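Local coordinates for protein aspartokinase (PDB 3L76) that binds lysine and threonine at its ACT domains and probably phosphorylates the beta-carboxyl group of aspartate with ATP, the first step toward both amino acids, at residues A[374-384]-A[407-416]; A[176-184]-A[189-197]. One frame throughout, in Å; residues are numbered along the deposited sequence.

Contact 1: residues A[374-384]-A[407-416]; sequences KMFKTLADVGV and RAIAALSNAF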
loop_
_atom_site.group_PDB
_atom_site.type_symbol
_atom_site.label_atom_id
_atom_site.label_comp_id
_atom_site.label_asym_id
_atom_site.label_seq_id
_atom_site.Cartn_x
_atom_site.Cartn_y
_atom_site.Cartn_z
ATOM N N LYS A 374 -36.722 9.448 1.661
ATOM C CA LYS A 374 -36.428 10.825 1.310
ATOM C C LYS A 374 -37.328 11.325 0.178
ATOM O O LYS A 374 -37.727 12.481 0.160
ATOM C CB LYS A 374 -34.957 10.981 0.942
ATOM C CG LYS A 374 -34.591 12.402 0.569
ATOM C CD LYS A 374 -33.136 12.491 0.193
ATOM C CE LYS A 374 -32.757 13.897 -0.251
ATOM N NZ LYS A 374 -31.504 13.854 -1.055
ATOM N N MET A 375 -37.655 10.453 -0.764
ATOM C CA MET A 375 -38.658 10.810 -1.761
ATOM C C MET A 375 -39.973 11.220 -1.098
ATOM O O MET A 375 -40.488 12.315 -1.336
ATOM C CB MET A 375 -38.913 9.662 -2.720
ATOM C CG MET A 375 -39.843 10.044 -3.848
ATOM S SD MET A 375 -40.302 8.627 -4.850
ATOM C CE MET A 375 -41.145 9.477 -6.170
ATOM N N PHE A 376 -40.498 10.343 -0.252
ATOM C CA PHE A 376 -41.762 10.594 0.464
ATOM C C PHE A 376 -41.737 11.853 1.322
ATOM O O PHE A 376 -42.710 12.602 1.353
ATOM C CB PHE A 376 -42.161 9.377 1.320
ATOM C CG PHE A 376 -42.181 8.064 0.550
ATOM C CD1 PHE A 376 -42.334 8.047 -0.841
ATOM C CD2 PHE A 376 -42.041 6.855 1.213
ATOM C CE1 PHE A 376 -42.356 6.840 -1.548
ATOM C CE2 PHE A 376 -42.056 5.638 0.523
ATOM C CZ PHE A 376 -42.215 5.621 -0.850
ATOM N N LYS A 377 -40.625 12.098 2.010
ATOM C CA LYS A 377 -40.488 13.310 2.822
ATOM C C LYS A 377 -40.514 14.569 1.952
ATOM O O LYS A 377 -41.195 15.540 2.269
ATOM C CB LYS A 377 -39.197 13.270 3.644
ATOM C CG LYS A 377 -38.911 14.547 4.433
ATOM C CD LYS A 377 -37.434 14.642 4.853
ATOM C CE LYS A 377 -37.081 16.018 5.430
ATOM N NZ LYS A 377 -37.852 16.340 6.667
ATOM N N THR A 378 -39.771 14.545 0.847
ATOM C CA THR A 378 -39.728 15.673 -0.073
ATOM C C THR A 378 -41.117 16.066 -0.551
ATOM O O THR A 378 -41.462 17.241 -0.541
ATOM C CB THR A 378 -38.845 15.371 -1.287
ATOM O OG1 THR A 378 -37.559 14.953 -0.834
ATOM C CG2 THR A 378 -38.684 16.608 -2.143
ATOM N N LEU A 379 -41.902 15.082 -0.979
ATOM C CA LEU A 379 -43.288 15.319 -1.385
ATOM C C LEU A 379 -44.146 15.803 -0.220
ATOM O O LEU A 379 -44.913 16.765 -0.344
ATOM C CB LEU A 379 -43.896 14.061 -2.007
ATOM C CG LEU A 379 -43.173 13.582 -3.273
ATOM C CD1 LEU A 379 -43.803 12.347 -3.817
ATOM C CD2 LEU A 379 -43.155 14.658 -4.324
ATOM N N ALA A 380 -44.011 15.140 0.919
ATOM C CA ALA A 380 -44.750 15.566 2.109
ATOM C C ALA A 380 -44.422 16.998 2.497
ATOM O O ALA A 380 -45.309 17.768 2.854
ATOM C CB ALA A 380 -44.489 14.637 3.275
ATOM N N ASP A 381 -43.146 17.360 2.436
ATOM C CA ASP A 381 -42.738 18.694 2.869
ATOM C C ASP A 381 -43.315 19.748 1.951
ATOM O O ASP A 381 -43.479 20.899 2.346
ATOM C CB ASP A 381 -41.219 18.827 2.934
ATOM C CG ASP A 381 -40.619 18.066 4.091
ATOM O OD1 ASP A 381 -41.325 17.878 5.106
ATOM O OD2 ASP A 381 -39.446 17.660 3.978
ATOM N N VAL A 382 -43.650 19.357 0.726
ATOM C CA VAL A 382 -44.206 20.320 -0.209
ATOM C C VAL A 382 -45.739 20.145 -0.348
ATOM O O VAL A 382 -46.386 20.702 -1.240
ATOM C CB VAL A 382 -43.410 20.314 -1.556
ATOM C CG1 VAL A 382 -43.960 19.300 -2.531
ATOM C CG2 VAL A 382 -43.363 21.699 -2.161
ATOM N N GLY A 383 -46.307 19.380 0.580
ATOM C CA GLY A 383 -47.738 19.218 0.691
ATOM C C GLY A 383 -48.429 18.277 -0.291
ATOM O O GLY A 383 -49.643 18.297 -0.387
ATOM N N VAL A 384 -47.699 17.452 -1.031
ATOM C CA VAL A 384 -48.385 16.594 -1.996
ATOM C C VAL A 384 -48.613 15.181 -1.469
ATOM O O VAL A 384 -47.692 14.537 -0.972
ATOM C CB VAL A 384 -47.754 16.609 -3.436
ATOM C CG1 VAL A 384 -46.748 17.737 -3.585
ATOM C CG2 VAL A 384 -47.153 15.287 -3.805
ATOM N N ARG A 407 -45.024 21.240 -8.374
ATOM C CA ARG A 407 -44.320 21.452 -7.119
ATOM C C ARG A 407 -43.622 20.179 -6.678
ATOM O O ARG A 407 -42.583 20.239 -6.018
ATOM C CB ARG A 407 -45.222 22.065 -6.025
ATOM C CG ARG A 407 -46.388 21.221 -5.527
ATOM C CD ARG A 407 -47.519 22.092 -4.910
ATOM N NE ARG A 407 -47.051 23.382 -4.398
ATOM C CZ ARG A 407 -46.870 23.671 -3.109
ATOM N NH1 ARG A 407 -47.131 22.772 -2.169
ATOM N NH2 ARG A 407 -46.428 24.871 -2.755
ATOM N N ALA A 408 -44.157 19.044 -7.099
ATOM C CA ALA A 408 -43.585 17.753 -6.744
ATOM C C ALA A 408 -42.258 17.501 -7.474
ATOM O O ALA A 408 -41.269 17.058 -6.876
ATOM C CB ALA A 408 -44.586 16.627 -7.025
ATOM N N ILE A 409 -42.246 17.787 -8.775
ATOM C CA ILE A 409 -41.061 17.616 -9.626
ATOM C C ILE A 409 -39.950 18.556 -9.235
ATOM O O ILE A 409 -38.774 18.195 -9.221
ATOM C CB ILE A 409 -41.368 17.940 -11.087
ATOM C CG1 ILE A 409 -42.247 16.853 -11.706
ATOM C CG2 ILE A 409 -40.052 18.122 -11.896
ATOM C CD1 ILE A 409 -42.906 17.306 -12.992
ATOM N N ALA A 410 -40.325 19.794 -8.958
ATOM C CA ALA A 410 -39.335 20.795 -8.591
ATOM C C ALA A 410 -38.690 20.368 -7.295
ATOM O O ALA A 410 -37.469 20.467 -7.143
ATOM C CB ALA A 410 -39.971 22.159 -8.419
ATOM N N ALA A 411 -39.516 19.889 -6.362
ATOM C CA ALA A 411 -39.026 19.494 -5.045
ATOM C C ALA A 411 -38.092 18.304 -5.117
ATOM O O ALA A 411 -37.105 18.268 -4.401
ATOM C CB ALA A 411 -40.166 19.190 -4.105
ATOM N N LEU A 412 -38.408 17.338 -5.972
ATOM C CA LEU A 412 -37.579 16.153 -6.108
ATOM C C LEU A 412 -36.287 16.491 -6.838
ATOM O O LEU A 412 -35.208 16.013 -6.492
ATOM C CB LEU A 412 -38.339 15.049 -6.845
ATOM C CG LEU A 412 -39.483 14.414 -6.059
ATOM C CD1 LEU A 412 -40.260 13.471 -6.944
ATOM C CD2 LEU A 412 -38.943 13.682 -4.842
ATOM N N SER A 413 -36.422 17.324 -7.853
ATOM C CA SER A 413 -35.294 17.790 -8.637
ATOM C C SER A 413 -34.241 18.448 -7.723
ATOM O O SER A 413 -33.052 18.116 -7.795
ATOM C CB SER A 413 -35.796 18.753 -9.726
ATOM O OG SER A 413 -34.722 19.220 -10.515
ATOM N N ASN A 414 -34.695 19.346 -6.849
ATOM C CA ASN A 414 -33.838 20.009 -5.843
ATOM C C ASN A 414 -33.273 19.089 -4.781
ATOM O O ASN A 414 -32.094 19.138 -4.482
ATOM C CB ASN A 414 -34.604 21.111 -5.110
ATOM C CG ASN A 414 -34.423 22.473 -5.736
ATOM O OD1 ASN A 414 -33.868 22.605 -6.826
ATOM N ND2 ASN A 414 -34.896 23.501 -5.045
ATOM N N ALA A 415 -34.122 18.271 -4.177
ATOM C CA ALA A 415 -33.674 17.433 -3.074
ATOM C C ALA A 415 -32.630 16.409 -3.488
ATOM O O ALA A 415 -31.755 16.075 -2.713
ATOM C CB ALA A 415 -34.840 16.734 -2.404
ATOM N N PHE A 416 -32.722 15.901 -4.705
ATOM C CA PHE A 416 -31.766 14.901 -5.158
ATOM C C PHE A 416 -30.705 15.470 -6.116
ATOM O O PHE A 416 -29.896 14.725 -6.664
ATOM C CB PHE A 416 -32.494 13.739 -5.822
ATOM C CG PHE A 416 -33.296 12.910 -4.880
ATOM C CD1 PHE A 416 -34.679 13.084 -4.767
ATOM C CD2 PHE A 416 -32.678 11.944 -4.111
ATOM C CE1 PHE A 416 -35.414 12.306 -3.892
ATOM C CE2 PHE A 416 -33.412 11.164 -3.225
ATOM C CZ PHE A 416 -34.782 11.342 -3.116
#
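Lys374 NZ is held by two neighbours in segment 407-416, Ala415 and Phe416. It donates a hydrogen bond to Ala415 O, 2.8 Å long, arriving above the plane of that carbonyl, and also lies over the Phe416 ring, 4.3 Å from the centroid and 30° off the normal, an off-centre cation-pi contact. The lysine chain is fully extended, with CG anti to the backbone N (chi1 -180°), which lays CG and CD along the ring near CZ and CE2 before the amine reaches the carbonyl. The ring edge points at Met375 N. One turn on, Thr378 turns its hydroxyl back on its own helix: OG1 donates to Lys374 O at 2.7 Å, and Thr378 N reaches that oxygen from the other face of its plane. The methyl CG2 is thereby left to face the second helix, 3.6 Å from Ala411 CB. Deeper in, Leu412 CD2 fits between Met375 CG and Thr378 CB, while Leu379 CD2 rests 3.6 Å from Ala408 CB. Val382 CG1 approaches Ala411 CB, and Val384 CG1 lies near Ala408 CB. Ala408, Ala411 and Ala415 line the side of helix 407-415 that meets the first helix, the axes 9.1 Å apart and inclined at 131°. Gly383 closes helix 374-381 in a Schellman motif. Helix 371-381 leads from a lysine pocket (Ile371, Ala372) to a threonine pocket (Asn385, Ile386), so the contact packs the helix linking two effector sites. Both helices cover an ACT-domain sheet: Met375 rests on strand 395-401, and Leu379, Ala408 and Leu412 on Ile358 of strand 348-361.

Contact 2: residues A[176-184]-A[189-197]; sequences DVPGILTTD and PEAQLMAEI
Ile180 O accepts Met194 N at 2.8 Å, a straight bond (163° at the hydrogen) lying nearly along the C=O axis. Its counterpart runs from Thr182 N to Gln192 O, 3.0 Å long, and the same Gln192 O receives the CA-H of Leu181. Together they flank Leu181 and Leu193 as a non-hydrogen-bonded antiparallel pair, the CA atoms 4.5 Å apart. A third bond comes from a side chain: Thr182 OG1, set between the backbone N and the carbonyl carbon (chi1 47°), takes Gln192 N at 3.0 Å, so both polar backbone atoms of Gln192 are met by Thr182. Round this frame, Leu193 bends over the opposing chain, with CD2 3.5 Å from Pro178 CB and CD1 beside Leu181 CD2. Met194 runs extended past Ile180, its SD 3.9 Å from Ile180 CG2 and its CE close to Thr182 CA, while the Ala191 methyl meets Thr183 CG2. Farther out, His585 of helix 577-587 hydrogen-bonds Thr182 OG1, and Val438 O takes the Thr183 hydroxyl. A valine in place of Thr182 would probably leave Gln192 N without its acceptor and His585 NE2 without this partner, weakening the tie between loop and helix. Thr240 OG1 bonds both Ile180 N and Met194 O, tying both chains to strand 240-243. The arrangement is an isolated antiparallel beta bridge that closes the loop leaving strand 170-175 in the amino acid kinase fold; in relatives this loop borders the nucleotide site, consistent with a similar place here.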
loop_
_atom_site.group_PDB
_atom_site.type_symbol
_atom_site.label_atom_id
_atom_site.label_comp_id
_atom_site.label_asym_id
_atom_site.label_seq_id
_atom_site.Cartn_x
_atom_site.Cartn_y
_atom_site.Cartn_z
ATOM N N ASP A 176 -14.580 -14.308 -14.100
ATOM C CA ASP A 176 -14.694 -15.766 -14.163
ATOM C C ASP A 176 -16.123 -16.205 -14.453
ATOM O O ASP A 176 -16.702 -16.980 -13.709
ATOM C CB ASP A 176 -14.168 -16.428 -12.883
ATOM C CG ASP A 176 -14.755 -15.825 -11.609
ATOM O OD1 ASP A 176 -15.347 -14.728 -11.658
ATOM O OD2 ASP A 176 -14.608 -16.455 -10.543
ATOM N N VAL A 177 -16.671 -15.695 -15.548
ATOM C CA VAL A 177 -18.046 -15.950 -15.948
ATOM C C VAL A 177 -18.180 -15.526 -17.404
ATOM O O VAL A 177 -17.673 -14.473 -17.791
ATOM C CB VAL A 177 -19.039 -15.148 -15.078
ATOM C CG1 VAL A 177 -20.180 -14.609 -15.916
ATOM C CG2 VAL A 177 -19.548 -15.995 -13.929
ATOM N N PRO A 178 -18.867 -16.340 -18.213
ATOM C CA PRO A 178 -19.002 -16.151 -19.663
ATOM C C PRO A 178 -19.819 -14.912 -20.025
ATOM O O PRO A 178 -19.713 -14.415 -21.146
ATOM C CB PRO A 178 -19.767 -17.401 -20.109
ATOM C CG PRO A 178 -19.714 -18.341 -18.949
ATOM C CD PRO A 178 -19.664 -17.476 -17.742
ATOM N N GLY A 179 -20.631 -14.434 -19.085
ATOM C CA GLY A 179 -21.462 -13.266 -19.304
ATOM C C GLY A 179 -22.693 -13.289 -18.423
ATOM O O GLY A 179 -22.660 -13.818 -17.311
ATOM N N ILE A 180 -23.784 -12.716 -18.922
ATOM C CA ILE A 180 -25.038 -12.665 -18.183
ATOM C C ILE A 180 -25.997 -13.747 -18.663
ATOM O O ILE A 180 -26.245 -13.879 -19.861
ATOM C CB ILE A 180 -25.720 -11.312 -18.351
ATOM C CG1 ILE A 180 -24.711 -10.184 -18.164
ATOM C CG2 ILE A 180 -26.878 -11.174 -17.373
ATOM C CD1 ILE A 180 -24.084 -10.146 -16.790
ATOM N N LEU A 181 -26.536 -14.520 -17.726
ATOM C CA LEU A 181 -27.518 -15.547 -18.072
ATOM C C LEU A 181 -28.955 -15.023 -17.990
ATOM O O LEU A 181 -29.207 -13.985 -17.385
ATOM C CB LEU A 181 -27.339 -16.775 -17.181
ATOM C CG LEU A 181 -25.937 -17.391 -17.271
ATOM C CD1 LEU A 181 -25.690 -18.440 -16.190
ATOM C CD2 LEU A 181 -25.719 -17.975 -18.645
ATOM N N THR A 182 -29.885 -15.742 -18.619
ATOM C CA THR A 182 -31.302 -15.374 -18.620
ATOM C C THR A 182 -31.934 -15.527 -17.246
ATOM O O THR A 182 -32.945 -14.887 -16.937
ATOM C CB THR A 182 -32.113 -16.215 -19.611
ATOM O OG1 THR A 182 -31.766 -17.596 -19.458
ATOM C CG2 THR A 182 -31.839 -15.770 -21.033
ATOM N N THR A 183 -31.344 -16.389 -16.428
ATOM C CA THR A 183 -31.784 -16.523 -15.049
ATOM C C THR A 183 -30.769 -17.310 -14.229
ATOM O O THR A 183 -29.676 -17.614 -14.709
ATOM C CB THR A 183 -33.176 -17.170 -14.946
ATOM O OG1 THR A 183 -33.708 -16.931 -13.643
ATOM C CG2 THR A 183 -33.097 -18.662 -15.193
ATOM N N ASP A 184 -31.135 -17.612 -12.988
ATOM C CA ASP A 184 -30.266 -18.341 -12.075
ATOM C C ASP A 184 -30.214 -19.818 -12.426
ATOM O O ASP A 184 -31.182 -20.542 -12.201
ATOM C CB ASP A 184 -30.759 -18.172 -10.640
ATOM C CG ASP A 184 -29.971 -19.004 -9.649
ATOM O OD1 ASP A 184 -30.401 -19.106 -8.481
ATOM O OD2 ASP A 184 -28.928 -19.557 -10.033
ATOM N N PRO A 189 -31.624 -24.854 -15.070
ATOM C CA PRO A 189 -30.428 -25.298 -15.803
ATOM C C PRO A 189 -30.427 -24.890 -17.276
ATOM O O PRO A 189 -29.351 -24.740 -17.861
ATOM C CB PRO A 189 -30.486 -26.827 -15.678
ATOM C CG PRO A 189 -31.278 -27.086 -14.445
ATOM C CD PRO A 189 -32.299 -25.972 -14.382
ATOM N N GLU A 190 -31.609 -24.711 -17.859
ATOM C CA GLU A 190 -31.722 -24.347 -19.267
ATOM C C GLU A 190 -31.441 -22.866 -19.503
ATOM O O GLU A 190 -31.596 -22.368 -20.622
ATOM C CB GLU A 190 -33.101 -24.702 -19.807
ATOM C CG GLU A 190 -33.552 -26.102 -19.452
ATOM C CD GLU A 190 -33.963 -26.231 -17.999
ATOM O OE1 GLU A 190 -33.492 -27.169 -17.321
ATOM O OE2 GLU A 190 -34.756 -25.391 -17.533
ATOM N N ALA A 191 -31.037 -22.169 -18.442
ATOM C CA ALA A 191 -30.630 -20.772 -18.545
ATOM C C ALA A 191 -29.594 -20.607 -19.646
ATOM O O ALA A 191 -28.599 -21.330 -19.685
ATOM C CB ALA A 191 -30.082 -20.277 -17.226
ATOM N N GLN A 192 -29.848 -19.651 -20.532
ATOM C CA GLN A 192 -29.029 -19.429 -21.714
ATOM C C GLN A 192 -28.149 -18.192 -21.524
ATOM O O GLN A 192 -28.507 -17.283 -20.769
ATOM C CB GLN A 192 -29.943 -19.258 -22.931
ATOM C CG GLN A 192 -29.252 -19.370 -24.277
ATOM C CD GLN A 192 -30.235 -19.255 -25.424
ATOM O OE1 GLN A 192 -31.306 -18.665 -25.275
ATOM N NE2 GLN A 192 -29.882 -19.824 -26.573
ATOM N N LEU A 193 -27.001 -18.159 -22.203
ATOM C CA LEU A 193 -26.096 -17.015 -22.120
ATOM C C LEU A 193 -26.581 -15.902 -23.037
ATOM O O LEU A 193 -26.790 -16.116 -24.224
ATOM C CB LEU A 193 -24.654 -17.413 -22.462
ATOM C CG LEU A 193 -23.530 -16.380 -22.307
ATOM C CD1 LEU A 193 -23.537 -15.724 -20.939
ATOM C CD2 LEU A 193 -22.189 -17.052 -22.548
ATOM N N MET A 194 -26.778 -14.714 -22.472
ATOM C CA MET A 194 -27.250 -13.584 -23.254
ATOM C C MET A 194 -26.150 -13.094 -24.167
ATOM O O MET A 194 -24.996 -12.945 -23.749
ATOM C CB MET A 194 -27.673 -12.432 -22.347
ATOM C CG MET A 194 -28.780 -12.756 -21.372
ATOM S SD MET A 194 -29.286 -11.302 -20.444
ATOM C CE MET A 194 -30.551 -11.995 -19.381
ATOM N N ALA A 195 -26.504 -12.834 -25.418
ATOM C CA ALA A 195 -25.563 -12.170 -26.315
ATOM C C ALA A 195 -25.570 -10.670 -26.024
ATOM O O ALA A 195 -24.521 -10.045 -25.871
ATOM C CB ALA A 195 -25.925 -12.436 -27.767
ATOM N N GLU A 196 -26.777 -10.117 -25.935
ATOM C CA GLU A 196 -26.982 -8.692 -25.732
ATOM C C GLU A 196 -27.937 -8.444 -24.590
ATOM O O GLU A 196 -28.866 -9.211 -24.372
ATOM C CB GLU A 196 -27.577 -8.045 -26.987
ATOM C CG GLU A 196 -26.555 -7.606 -28.018
ATOM C CD GLU A 196 -27.141 -6.655 -29.041
ATOM O OE1 GLU A 196 -28.339 -6.319 -28.912
ATOM O OE2 GLU A 196 -26.404 -6.243 -29.965
ATOM N N ILE A 197 -27.709 -7.357 -23.867
ATOM C CA ILE A 197 -28.667 -6.882 -22.882
ATOM C C ILE A 197 -28.543 -5.366 -22.813
ATOM O O ILE A 197 -27.447 -4.830 -22.982
ATOM C CB ILE A 197 -28.434 -7.505 -21.491
ATOM C CG1 ILE A 197 -29.588 -7.125 -20.549
ATOM C CG2 ILE A 197 -27.098 -7.053 -20.906
ATOM C CD1 ILE A 197 -29.480 -7.692 -19.142
#

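Overall arrangement
Both contacts are partly buried and bury similar areas, but they lie on opposite sides of the chain's centre, about 39 Å apart between centres and about 24 Å between nearest atoms. Contact 1 belongs to an ACT domain and joins two helices over a sheet; apolar side chains do most of the work, with a single hydrogen bond and a cation-pi contact toward the rim. Contact 2 belongs to the amino acid kinase domain and pairs two irregular chain segments, chiefly through backbone bonds and one threonine hydroxyl. They share no element, yet contact 2 also reaches the regulatory half through Val438 and His585, whereas the neighbours of contact 1 are mainly strands and loops of the regulatory part.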